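Local coordinates for alpha-catenin-like protein hmp-1 (Caenorhabditis elegans, PDB 5H5M) that links the cadherin-catenin complex to actin filaments at adherens junctions and is required for cell migration and shape change as the embryo encloses and elongates, at residues R112-T126 with H155-L169. Sequence-based numbering, arbitrary orientation.
Sequences RRAIVDHISDAFLDT and HANEIVSVARLSCQL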
ATOM      1  N   ARG A 112      -6.901  -5.934   4.911  1.00 18.70           N
ATOM      2  CA  ARG A 112      -6.987  -5.031   3.768  1.00 18.83           C
ATOM      3  C   ARG A 112      -5.897  -3.971   3.851  1.00 24.29           C
ATOM      4  O   ARG A 112      -5.239  -3.666   2.859  1.00 26.49           O
ATOM      5  CB  ARG A 112      -8.365  -4.359   3.687  1.00 19.87           C
ATOM      6  CG  ARG A 112      -9.530  -5.300   3.392  1.00 25.68           C
ATOM      7  CD  ARG A 112      -9.413  -5.988   2.035  1.00 34.20           C
ATOM      8  NE  ARG A 112     -10.191  -5.306   1.001  1.00 35.59           N
ATOM      9  CZ  ARG A 112      -9.684  -4.437   0.134  1.00 49.05           C
ATOM     10  NH1 ARG A 112      -8.389  -4.143   0.169  1.00 66.83           N
ATOM     11  NH2 ARG A 112     -10.469  -3.862  -0.769  1.00 32.07           N
ATOM     12  N   ARG A 113      -5.700  -3.426   5.048  1.00 23.10           N
ATOM     13  CA  ARG A 113      -4.747  -2.341   5.239  1.00 25.97           C
ATOM     14  C   ARG A 113      -3.312  -2.855   5.268  1.00 29.37           C
ATOM     15  O   ARG A 113      -2.369  -2.090   5.058  1.00 24.02           O
ATOM     16  CB  ARG A 113      -5.073  -1.566   6.518  1.00 22.83           C
ATOM     17  CG  ARG A 113      -6.349  -0.744   6.395  1.00 23.76           C
ATOM     18  CD  ARG A 113      -6.595   0.143   7.603  1.00 24.58           C
ATOM     19  NE  ARG A 113      -7.798   0.955   7.423  1.00 30.11           N
ATOM     20  CZ  ARG A 113      -8.169   1.938   8.237  1.00 35.08           C
ATOM     21  NH1 ARG A 113      -7.429   2.240   9.295  1.00 44.13           N
ATOM     22  NH2 ARG A 113      -9.280   2.620   7.992  1.00 32.07           N
ATOM     23  N   ALA A 114      -3.150  -4.152   5.521  1.00 19.83           N
ATOM     24  CA  ALA A 114      -1.840  -4.778   5.410  1.00 21.33           C
ATOM     25  C   ALA A 114      -1.425  -4.810   3.942  1.00 19.15           C
ATOM     26  O   ALA A 114      -0.259  -4.594   3.607  1.00 24.87           O
ATOM     27  CB  ALA A 114      -1.853  -6.186   5.999  1.00 17.94           C
ATOM     28  N   ILE A 115      -2.392  -5.081   3.071  1.00 16.93           N
ATOM     29  CA  ILE A 115      -2.152  -5.062   1.634  1.00 21.01           C
ATOM     30  C   ILE A 115      -1.903  -3.625   1.164  1.00 18.12           C
ATOM     31  O   ILE A 115      -1.018  -3.373   0.344  1.00 19.24           O
ATOM     32  CB  ILE A 115      -3.335  -5.701   0.857  1.00 21.86           C
ATOM     33  CG1 ILE A 115      -3.048  -7.179   0.562  1.00 21.07           C
ATOM     34  CG2 ILE A 115      -3.596  -4.976  -0.451  1.00 23.31           C
ATOM     35  CD1 ILE A 115      -2.752  -8.028   1.787  1.00 19.65           C
ATOM     36  N   VAL A 116      -2.667  -2.682   1.704  1.00 24.27           N
ATOM     37  CA  VAL A 116      -2.493  -1.276   1.348  1.00 28.18           C
ATOM     38  C   VAL A 116      -1.127  -0.765   1.814  1.00 23.70           C
ATOM     39  O   VAL A 116      -0.522   0.080   1.152  1.00 27.02           O
ATOM     40  CB  VAL A 116      -3.621  -0.404   1.930  1.00 22.35           C
ATOM     41  CG1 VAL A 116      -3.400   1.060   1.601  1.00 21.34           C
ATOM     42  CG2 VAL A 116      -4.963  -0.861   1.384  1.00 19.74           C
ATOM     43  N   ASP A 117      -0.634  -1.295   2.935  1.00 20.50           N
ATOM     44  CA  ASP A 117       0.736  -1.018   3.378  1.00 20.65           C
ATOM     45  C   ASP A 117       1.740  -1.282   2.262  1.00 20.36           C
ATOM     46  O   ASP A 117       2.627  -0.469   1.999  1.00 26.40           O
ATOM     47  CB  ASP A 117       1.118  -1.875   4.586  1.00 23.71           C
ATOM     48  CG  ASP A 117       0.650  -1.292   5.897  1.00 26.65           C
ATOM     49  OD1 ASP A 117       0.363  -2.086   6.813  1.00 25.89           O
ATOM     50  OD2 ASP A 117       0.574  -0.051   6.021  1.00 28.89           O
ATOM     51  N   HIS A 118       1.590  -2.438   1.624  1.00 17.13           N
ATOM     52  CA  HIS A 118       2.475  -2.855   0.549  1.00 18.97           C
ATOM     53  C   HIS A 118       2.289  -1.990  -0.694  1.00 23.01           C
ATOM     54  O   HIS A 118       3.264  -1.577  -1.317  1.00 32.30           O
ATOM     55  CB  HIS A 118       2.241  -4.332   0.218  1.00 23.62           C
ATOM     56  CG  HIS A 118       2.687  -5.271   1.299  1.00 26.63           C
ATOM     57  ND1 HIS A 118       1.986  -5.438   2.474  1.00 26.60           N
ATOM     58  CD2 HIS A 118       3.766  -6.081   1.385  1.00 28.55           C
ATOM     59  CE1 HIS A 118       2.616  -6.314   3.238  1.00 19.54           C
ATOM     60  NE2 HIS A 118       3.698  -6.721   2.602  1.00 21.84           N
ATOM     61  N   ILE A 119       1.035  -1.714  -1.043  1.00 22.60           N
ATOM     62  CA  ILE A 119       0.719  -0.877  -2.199  1.00 20.38           C
ATOM     63  C   ILE A 119       1.242   0.542  -2.006  1.00 25.20           C
ATOM     64  O   ILE A 119       1.762   1.160  -2.942  1.00 21.89           O
ATOM     65  CB  ILE A 119      -0.800  -0.835  -2.462  1.00 19.34           C
ATOM     66  CG1 ILE A 119      -1.311  -2.235  -2.818  1.00 20.38           C
ATOM     67  CG2 ILE A 119      -1.135   0.149  -3.576  1.00 18.85           C
ATOM     68  CD1 ILE A 119      -2.787  -2.289  -3.137  1.00 22.06           C
ATOM     69  N   SER A 120       1.115   1.048  -0.782  1.00 22.20           N
ATOM     70  CA  SER A 120       1.599   2.381  -0.445  1.00 18.12           C
ATOM     71  C   SER A 120       3.106   2.492  -0.676  1.00 18.61           C
ATOM     72  O   SER A 120       3.572   3.448  -1.292  1.00 19.63           O
ATOM     73  CB  SER A 120       1.252   2.727   1.007  1.00 19.21           C
ATOM     74  OG  SER A 120       1.716   4.020   1.364  1.00 21.48           O
ATOM     75  N   ASP A 121       3.860   1.506  -0.193  1.00 26.05           N
ATOM     76  CA  ASP A 121       5.314   1.497  -0.350  1.00 27.44           C
ATOM     77  C   ASP A 121       5.754   1.266  -1.795  1.00 26.99           C
ATOM     78  O   ASP A 121       6.594   1.995  -2.323  1.00 33.17           O
ATOM     79  CB  ASP A 121       5.951   0.420   0.540  1.00 19.52           C
ATOM     80  CG  ASP A 121       5.814   0.723   2.023  1.00 24.79           C
ATOM     81  OD1 ASP A 121       5.607   1.901   2.380  1.00 28.86           O
ATOM     82  OD2 ASP A 121       5.923  -0.222   2.836  1.00 27.71           O
ATOM     83  N   ALA A 122       5.183   0.249  -2.428  1.00 20.20           N
ATOM     84  CA  ALA A 122       5.690  -0.238  -3.708  1.00 17.94           C
ATOM     85  C   ALA A 122       5.400   0.699  -4.877  1.00 17.95           C
ATOM     86  O   ALA A 122       6.146   0.719  -5.855  1.00 22.30           O
ATOM     87  CB  ALA A 122       5.120  -1.619  -3.998  1.00 18.01           C
ATOM     88  N   PHE A 123       4.327   1.478  -4.774  1.00 19.46           N
ATOM     89  CA  PHE A 123       3.866   2.277  -5.906  1.00 18.83           C
ATOM     90  C   PHE A 123       3.966   3.782  -5.674  1.00 20.83           C
ATOM     91  O   PHE A 123       3.386   4.566  -6.425  1.00 22.90           O
ATOM     92  CB  PHE A 123       2.423   1.896  -6.259  1.00 17.78           C
ATOM     93  CG  PHE A 123       2.292   0.506  -6.820  1.00 21.39           C
ATOM     94  CD1 PHE A 123       2.237  -0.595  -5.975  1.00 21.16           C
ATOM     95  CD2 PHE A 123       2.250   0.297  -8.190  1.00 17.07           C
ATOM     96  CE1 PHE A 123       2.136  -1.880  -6.487  1.00 18.16           C
ATOM     97  CE2 PHE A 123       2.147  -0.985  -8.711  1.00 23.44           C
ATOM     98  CZ  PHE A 123       2.092  -2.076  -7.857  1.00 19.74           C
ATOM     99  N   LEU A 124       4.712   4.192  -4.651  1.00 22.32           N
ATOM    100  CA  LEU A 124       4.877   5.620  -4.385  1.00 24.72           C
ATOM    101  C   LEU A 124       5.751   6.291  -5.444  1.00 25.68           C
ATOM    102  O   LEU A 124       5.704   7.507  -5.606  1.00 27.72           O
ATOM    103  CB  LEU A 124       5.455   5.859  -2.980  1.00 26.55           C
ATOM    104  CG  LEU A 124       6.905   5.558  -2.577  1.00 33.96           C
ATOM    105  CD1 LEU A 124       7.865   6.664  -2.995  1.00 29.83           C
ATOM    106  CD2 LEU A 124       6.979   5.357  -1.068  1.00 34.82           C
ATOM    107  N   ASP A 125       6.548   5.503  -6.160  1.00 24.48           N
ATOM    108  CA  ASP A 125       7.405   6.048  -7.209  1.00 31.39           C
ATOM    109  C   ASP A 125       7.763   4.983  -8.235  1.00 28.46           C
ATOM    110  O   ASP A 125       8.782   4.303  -8.111  1.00 38.14           O
ATOM    111  CB  ASP A 125       8.675   6.652  -6.606  1.00 42.62           C
ATOM    112  CG  ASP A 125       9.492   7.435  -7.619  1.00 58.44           C
ATOM    113  OD1 ASP A 125       9.079   7.519  -8.796  1.00 54.31           O
ATOM    114  OD2 ASP A 125      10.544   7.986  -7.230  1.00 70.69           O
ATOM    115  N   THR A 126       6.926   4.851  -9.258  1.00 29.50           N
ATOM    116  CA  THR A 126       7.113   3.818 -10.272  1.00 29.44           C
ATOM    117  C   THR A 126       7.853   4.330 -11.509  1.00 28.61           C
ATOM    118  O   THR A 126       8.089   3.575 -12.452  1.00 29.60           O
ATOM    119  CB  THR A 126       5.763   3.227 -10.716  1.00 25.15           C
ATOM    120  OG1 THR A 126       4.919   4.280 -11.196  1.00 27.09           O
ATOM    121  CG2 THR A 126       5.082   2.520  -9.557  1.00 25.12           C
ATOM    122  N   HIS A 155      12.891  -3.374  -7.714  1.00 26.54           N
ATOM    123  CA  HIS A 155      11.653  -2.601  -7.758  1.00 28.01           C
ATOM    124  C   HIS A 155      10.568  -3.373  -8.508  1.00 27.74           C
ATOM    125  O   HIS A 155       9.406  -3.389  -8.101  1.00 29.79           O
ATOM    126  CB  HIS A 155      11.913  -1.241  -8.417  1.00 30.69           C
ATOM    127  CG  HIS A 155      10.676  -0.532  -8.876  1.00 37.73           C
ATOM    128  ND1 HIS A 155       9.891   0.223  -8.032  1.00 34.19           N
ATOM    129  CD2 HIS A 155      10.102  -0.449 -10.101  1.00 40.72           C
ATOM    130  CE1 HIS A 155       8.882   0.737  -8.716  1.00 46.11           C
ATOM    131  NE2 HIS A 155       8.987   0.342  -9.972  1.00 43.85           N
ATOM    132  N   ALA A 156      10.965  -4.018  -9.602  1.00 24.11           N
ATOM    133  CA  ALA A 156      10.053  -4.842 -10.390  1.00 19.20           C
ATOM    134  C   ALA A 156       9.536  -6.035  -9.584  1.00 18.83           C
ATOM    135  O   ALA A 156       8.347  -6.343  -9.626  1.00 18.57           O
ATOM    136  CB  ALA A 156      10.737  -5.320 -11.657  1.00 17.12           C
ATOM    137  N   ASN A 157      10.431  -6.700  -8.856  1.00 20.77           N
ATOM    138  CA  ASN A 157      10.044  -7.818  -8.001  1.00 20.27           C
ATOM    139  C   ASN A 157       9.009  -7.413  -6.958  1.00 24.70           C
ATOM    140  O   ASN A 157       8.086  -8.170  -6.661  1.00 31.95           O
ATOM    141  CB  ASN A 157      11.263  -8.412  -7.292  1.00 23.05           C
ATOM    142  CG  ASN A 157      12.291  -8.961  -8.256  1.00 21.40           C
ATOM    143  OD1 ASN A 157      12.001  -9.184  -9.430  1.00 19.46           O
ATOM    144  ND2 ASN A 157      13.502  -9.195  -7.758  1.00 21.82           N
ATOM    145  N   GLU A 158       9.168  -6.215  -6.403  1.00 24.78           N
ATOM    146  CA  GLU A 158       8.257  -5.735  -5.372  1.00 18.66           C
ATOM    147  C   GLU A 158       6.848  -5.502  -5.920  1.00 18.24           C
ATOM    148  O   GLU A 158       5.877  -6.017  -5.364  1.00 21.45           O
ATOM    149  CB  GLU A 158       8.791  -4.452  -4.735  1.00 21.40           C
ATOM    150  CG  GLU A 158       8.001  -4.004  -3.512  1.00 32.84           C
ATOM    151  CD  GLU A 158       8.567  -2.747  -2.871  1.00 41.22           C
ATOM    152  OE1 GLU A 158       9.573  -2.210  -3.384  1.00 42.29           O
ATOM    153  OE2 GLU A 158       8.000  -2.294  -1.852  1.00 49.51           O
ATOM    154  N   ILE A 159       6.728  -4.742  -7.008  1.00 16.45           N
ATOM    155  CA  ILE A 159       5.399  -4.420  -7.523  1.00 16.54           C
ATOM    156  C   ILE A 159       4.695  -5.674  -8.024  1.00 16.75           C
ATOM    157  O   ILE A 159       3.474  -5.769  -7.954  1.00 26.03           O
ATOM    158  CB  ILE A 159       5.434  -3.364  -8.660  1.00 21.79           C
ATOM    159  CG1 ILE A 159       6.259  -3.846  -9.852  1.00 32.32           C
ATOM    160  CG2 ILE A 159       5.955  -2.029  -8.144  1.00 15.82           C
ATOM    161  CD1 ILE A 159       6.067  -2.997 -11.096  1.00 36.52           C
ATOM    162  N   VAL A 160       5.466  -6.643  -8.507  1.00 18.53           N
ATOM    163  CA  VAL A 160       4.896  -7.906  -8.956  1.00 23.43           C
ATOM    164  C   VAL A 160       4.363  -8.693  -7.762  1.00 17.69           C
ATOM    165  O   VAL A 160       3.222  -9.151  -7.766  1.00 19.42           O
ATOM    166  CB  VAL A 160       5.931  -8.757  -9.727  1.00 24.66           C
ATOM    167  CG1 VAL A 160       5.478 -10.208  -9.818  1.00 19.84           C
ATOM    168  CG2 VAL A 160       6.160  -8.176 -11.121  1.00 23.94           C
ATOM    169  N   SER A 161       5.197  -8.824  -6.738  1.00 20.39           N
ATOM    170  CA  SER A 161       4.834  -9.536  -5.521  1.00 22.91           C
ATOM    171  C   SER A 161       3.636  -8.903  -4.817  1.00 24.44           C
ATOM    172  O   SER A 161       2.717  -9.601  -4.391  1.00 25.71           O
ATOM    173  CB  SER A 161       6.030  -9.588  -4.569  1.00 23.80           C
ATOM    174  OG  SER A 161       5.663 -10.146  -3.322  1.00 38.75           O
ATOM    175  N   VAL A 162       3.655  -7.579  -4.695  1.00 24.17           N
ATOM    176  CA  VAL A 162       2.571  -6.847  -4.047  1.00 21.87           C
ATOM    177  C   VAL A 162       1.259  -6.994  -4.822  1.00 25.04           C
ATOM    178  O   VAL A 162       0.192  -7.168  -4.225  1.00 21.16           O
ATOM    179  CB  VAL A 162       2.924  -5.350  -3.893  1.00 23.89           C
ATOM    180  CG1 VAL A 162       1.713  -4.548  -3.446  1.00 18.15           C
ATOM    181  CG2 VAL A 162       4.072  -5.180  -2.906  1.00 18.81           C
ATOM    182  N   ALA A 163       1.342  -6.932  -6.149  1.00 18.59           N
ATOM    183  CA  ALA A 163       0.168  -7.116  -6.997  1.00 15.46           C
ATOM    184  C   ALA A 163      -0.501  -8.465  -6.738  1.00 23.86           C
ATOM    185  O   ALA A 163      -1.723  -8.549  -6.614  1.00 24.20           O
ATOM    186  CB  ALA A 163       0.547  -6.994  -8.468  1.00 16.55           C
ATOM    187  N   ARG A 164       0.306  -9.517  -6.655  1.00 23.60           N
ATOM    188  CA  ARG A 164      -0.218 -10.859  -6.426  1.00 32.87           C
ATOM    189  C   ARG A 164      -0.759 -11.018  -5.009  1.00 32.59           C
ATOM    190  O   ARG A 164      -1.734 -11.737  -4.789  1.00 42.61           O
ATOM    191  CB  ARG A 164       0.860 -11.909  -6.709  1.00 16.08           C
ATOM    192  CG  ARG A 164       1.174 -12.053  -8.193  1.00 16.55           C
ATOM    193  CD  ARG A 164       2.450 -12.850  -8.441  1.00 16.87           C
ATOM    194  NE  ARG A 164       2.641 -13.112  -9.865  1.00 25.54           N
ATOM    195  CZ  ARG A 164       3.810 -13.405 -10.427  1.00 27.98           C
ATOM    196  NH1 ARG A 164       4.909 -13.470  -9.689  1.00 32.34           N
ATOM    197  NH2 ARG A 164       3.880 -13.625 -11.733  1.00 23.74           N
ATOM    198  N   LEU A 165      -0.128 -10.340  -4.054  1.00 24.01           N
ATOM    199  CA  LEU A 165      -0.568 -10.379  -2.663  1.00 24.72           C
ATOM    200  C   LEU A 165      -1.939  -9.721  -2.521  1.00 23.18           C
ATOM    201  O   LEU A 165      -2.777 -10.164  -1.736  1.00 25.85           O
ATOM    202  CB  LEU A 165       0.458  -9.690  -1.753  1.00 24.25           C
ATOM    203  CG  LEU A 165       0.188  -9.624  -0.244  1.00 28.66           C
ATOM    204  CD1 LEU A 165       0.483 -10.957   0.414  1.00 23.32           C
ATOM    205  CD2 LEU A 165       1.003  -8.512   0.416  1.00 23.56           C
ATOM    206  N   SER A 166      -2.166  -8.668  -3.301  1.00 24.52           N
ATOM    207  CA  SER A 166      -3.420  -7.920  -3.258  1.00 29.55           C
ATOM    208  C   SER A 166      -4.630  -8.753  -3.683  1.00 31.69           C
ATOM    209  O   SER A 166      -5.736  -8.569  -3.169  1.00 22.76           O
ATOM    210  CB  SER A 166      -3.321  -6.680  -4.147  1.00 21.82           C
ATOM    211  OG  SER A 166      -2.278  -5.826  -3.713  1.00 30.47           O
ATOM    212  N   CYS A 167      -4.414  -9.667  -4.622  1.00 26.22           N
ATOM    213  CA  CYS A 167      -5.500 -10.436  -5.216  1.00 33.84           C
ATOM    214  C   CYS A 167      -6.240 -11.314  -4.204  1.00 33.92           C
ATOM    215  O   CYS A 167      -7.416 -11.627  -4.392  1.00 32.85           O
ATOM    216  CB  CYS A 167      -4.959 -11.294  -6.361  1.00 32.75           C
ATOM    217  SG  CYS A 167      -4.393 -10.316  -7.782  1.00 20.16           S
ATOM    218  N   GLN A 168      -5.557 -11.695  -3.130  1.00 30.53           N
ATOM    219  CA  GLN A 168      -6.148 -12.547  -2.102  1.00 31.86           C
ATOM    220  C   GLN A 168      -7.330 -11.884  -1.399  1.00 29.86           C
ATOM    221  O   GLN A 168      -8.199 -12.567  -0.860  1.00 29.38           O
ATOM    222  CB  GLN A 168      -5.105 -12.931  -1.049  1.00 31.10           C
ATOM    223  CG  GLN A 168      -3.761 -13.349  -1.600  1.00 43.06           C
ATOM    224  CD  GLN A 168      -2.808 -13.775  -0.500  1.00 56.44           C
ATOM    225  OE1 GLN A 168      -3.221 -14.006   0.637  1.00 46.96           O
ATOM    226  NE2 GLN A 168      -1.525 -13.877  -0.831  1.00 61.20           N
ATOM    227  N   LEU A 169      -7.358 -10.557  -1.395  1.00 24.26           N
ATOM    228  CA  LEU A 169      -8.363  -9.834  -0.628  1.00 31.26           C
ATOM    229  C   LEU A 169      -9.422  -9.178  -1.502  1.00 30.09           C
ATOM    230  O   LEU A 169     -10.235  -8.392  -1.015  1.00 33.24           O
ATOM    231  CB  LEU A 169      -7.693  -8.779   0.249  1.00 35.31           C
ATOM    232  CG  LEU A 169      -6.654  -9.318   1.233  1.00 29.11           C
ATOM    233  CD1 LEU A 169      -6.256  -8.232   2.190  1.00 43.85           C
ATOM    234  CD2 LEU A 169      -7.197 -10.520   1.987  1.00 25.89           C
TER
HETATM  235  O   HOH W   1       5.718  -3.345  -0.502  1.00 31.45           O
HETATM  236  O   HOH W   2       8.035   0.830 -12.647  1.00 26.28           O
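Leu165 lays CD2 over the centre of the His118 imidazole, 3.7 Å from the centroid and 5° off the ring normal, a CH-pi contact. The ring's rotation is fixed at its edge: His118 ND1 donates in plane to Ala114 O (2.7 Å), while NE2 hydrogen-bonds Ser53 OG. Val162 sets both methyls against His118 CB, and toward the Arg112 end Ile115 CD1 meets Leu169 CD1 tightly, at 3.5 Å. Replacing His118 with an alanine is likely to leave Leu165 CD2 without its platform, and Ala114 O and Ser53 OG without the imidazole bonds. The segment axes, 9.5 Å apart and 158° from parallel, show helices 92-122 and 142-166 packing near-antiparallel, consistent with a vinculin-family M-domain bundle. Ile159 CG2 makes a CH-pi contact over one face of the Phe123 ring, 4.0 Å from its centroid. Toward partly exposed Glu158 the contact loosens: with CG anti to the backbone N (chi1 -171°), its extended chain passes Ala122 CB, OE2 stopping 3.6 Å from Ala122 CA, and a water may bridge OE2 to His118 O. Asp121's salt bridges to Arg55 and Arg286 probably offset Glu158, whose OE2 lies 5.5 Å from Asp121 OD2. A second water bridges His155 NE2 and Thr126 O.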